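Local coordinates for coiled-coil quantitatively-enriched protein 1 (Schizosaccharomyces pombe, PDB 7CUJ), which links telomeres to the meiotic centrosome and is required for telomere clustering in meiotic prophase, telomere length regulation and chromosome segregation, at residues T134-L139 with A146-E151. Residues are numbered along the deposited sequence; the frame is centred on the assembly and turned at random.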
# COMPACT_ATOMS: atom_id res chain seq x y z
N THR A 134 2.49 -16.68 30.73
CA THR A 134 1.08 -17.03 30.69
C THR A 134 0.93 -18.55 30.58
O THR A 134 0.06 -19.12 31.24
CB THR A 134 0.36 -16.28 29.56
OG1 THR A 134 0.60 -14.88 29.72
CG2 THR A 134 -1.13 -16.54 29.54
N LEU A 135 1.77 -19.18 29.76
CA LEU A 135 1.71 -20.62 29.54
C LEU A 135 2.05 -21.34 30.84
O LEU A 135 1.31 -22.21 31.28
CB LEU A 135 2.70 -21.01 28.43
CG LEU A 135 2.27 -22.09 27.44
CD1 LEU A 135 3.46 -22.93 27.02
CD2 LEU A 135 1.16 -22.98 27.99
N THR A 136 3.18 -20.93 31.45
CA THR A 136 3.69 -21.50 32.69
C THR A 136 2.61 -21.46 33.77
O THR A 136 2.37 -22.46 34.45
CB THR A 136 4.96 -20.77 33.16
OG1 THR A 136 5.94 -20.81 32.12
CG2 THR A 136 5.54 -21.35 34.43
N GLN A 137 1.95 -20.30 33.91
CA GLN A 137 0.97 -20.09 34.96
C GLN A 137 -0.30 -20.88 34.66
O GLN A 137 -0.98 -21.34 35.57
CB GLN A 137 0.68 -18.60 35.15
CG GLN A 137 1.83 -17.82 35.77
CD GLN A 137 2.23 -18.32 37.14
OE1 GLN A 137 1.40 -18.76 37.94
NE2 GLN A 137 3.52 -18.24 37.43
N TRP A 138 -0.60 -21.05 33.36
CA TRP A 138 -1.83 -21.71 32.96
C TRP A 138 -1.71 -23.23 33.10
O TRP A 138 -2.71 -23.90 33.38
CB TRP A 138 -2.24 -21.30 31.54
CG TRP A 138 -3.48 -21.99 31.08
CD1 TRP A 138 -4.73 -21.88 31.62
CD2 TRP A 138 -3.59 -22.94 30.01
NE1 TRP A 138 -5.62 -22.68 30.95
CE2 TRP A 138 -4.95 -23.34 29.95
CE3 TRP A 138 -2.69 -23.48 29.09
CZ2 TRP A 138 -5.41 -24.26 29.01
CZ3 TRP A 138 -3.15 -24.39 28.16
CH2 TRP A 138 -4.49 -24.77 28.12
N LEU A 139 -0.50 -23.77 32.91
CA LEU A 139 -0.28 -25.20 33.04
C LEU A 139 -0.34 -25.60 34.51
O LEU A 139 -0.88 -26.66 34.84
CB LEU A 139 1.07 -25.59 32.41
CG LEU A 139 1.13 -25.57 30.89
CD1 LEU A 139 2.54 -25.87 30.40
CD2 LEU A 139 0.14 -26.56 30.28
N ALA A 146 4.90 -27.43 35.82
CA ALA A 146 5.61 -26.62 34.84
C ALA A 146 6.23 -25.41 35.52
O ALA A 146 5.67 -24.90 36.48
CB ALA A 146 4.64 -26.20 33.76
N GLU A 147 7.38 -24.95 35.00
CA GLU A 147 8.04 -23.76 35.55
C GLU A 147 9.05 -23.19 34.55
O GLU A 147 9.53 -23.89 33.67
CB GLU A 147 8.66 -24.07 36.91
CG GLU A 147 8.25 -23.09 38.00
CD GLU A 147 8.09 -23.67 39.39
OE1 GLU A 147 7.87 -24.90 39.50
OE2 GLU A 147 8.18 -22.90 40.37
N LEU A 148 9.37 -21.89 34.71
CA LEU A 148 10.24 -21.15 33.81
C LEU A 148 11.70 -21.56 34.01
O LEU A 148 12.13 -21.82 35.13
CB LEU A 148 10.08 -19.65 34.06
CG LEU A 148 8.77 -19.00 33.59
CD1 LEU A 148 8.58 -17.63 34.22
CD2 LEU A 148 8.73 -18.90 32.07
N TRP A 149 12.46 -21.58 32.90
CA TRP A 149 13.90 -21.80 32.92
C TRP A 149 14.63 -20.51 33.30
O TRP A 149 14.11 -19.42 33.09
CB TRP A 149 14.38 -22.33 31.56
CG TRP A 149 15.87 -22.44 31.43
CD1 TRP A 149 16.71 -21.58 30.78
CD2 TRP A 149 16.71 -23.46 31.99
NE1 TRP A 149 18.01 -22.00 30.88
CE2 TRP A 149 18.04 -23.15 31.62
CE3 TRP A 149 16.48 -24.61 32.76
CZ2 TRP A 149 19.12 -23.95 32.00
CZ3 TRP A 149 17.55 -25.39 33.14
CH2 TRP A 149 18.85 -25.06 32.76
N ALA A 150 15.84 -20.67 33.86
CA ALA A 150 16.75 -19.57 34.15
C ALA A 150 18.17 -20.11 34.29
O ALA A 150 18.36 -21.26 34.70
CB ALA A 150 16.31 -18.85 35.40
N GLU A 151 19.16 -19.28 33.94
CA GLU A 151 20.56 -19.62 34.15
C GLU A 151 20.86 -19.56 35.66
O GLU A 151 20.84 -20.64 36.28
CB GLU A 151 21.47 -18.66 33.38
CG GLU A 151 22.95 -19.01 33.48
CD GLU A 151 23.91 -17.93 33.01
OE1 GLU A 151 23.45 -16.91 32.46
OE2 GLU A 151 25.13 -18.12 33.21
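Thr136 of helix 129-141 packs through both its branches on strand 146-148. Its methyl does the closest work on the backbone: CG2 lies 3.6 Å from Glu147 CA and 4.1 Å from Ala146 O. With CG2 anti to the backbone N (OG1 at chi1 -56°), the methyl is turned onto the strand. The side chain of Leu148 comes across that of Thr136, and its CD2 stands 3.4 Å from Thr136 OG1. A small apolar patch lies beside it: Leu139 CB meets Ala146 CB at 3.9 Å, and Leu139 CD1 approaches the same methyl at 4.0 Å.

No hydrogen bond crosses the contact. Thr136 OG1 instead bonds to Ala132 O, one turn earlier in its own helix. Cutting Thr136 back to an alanine removes both branches and would probably open a gap over Glu147 CA, take one neighbour from Leu148 CD2 and leave Ala132 O without its hydroxyl partner.

Helix and strand run nearly antiparallel, at 154°. The helix is the beta-alpha-beta crossover between parallel strands 121-126 and 146-148, with 162-166 between them in the sheet. Cohesion here is van der Waals, with Thr136 OG1 satisfied by Ala132 O and the Glu147 backbone bonded to strand 162-166.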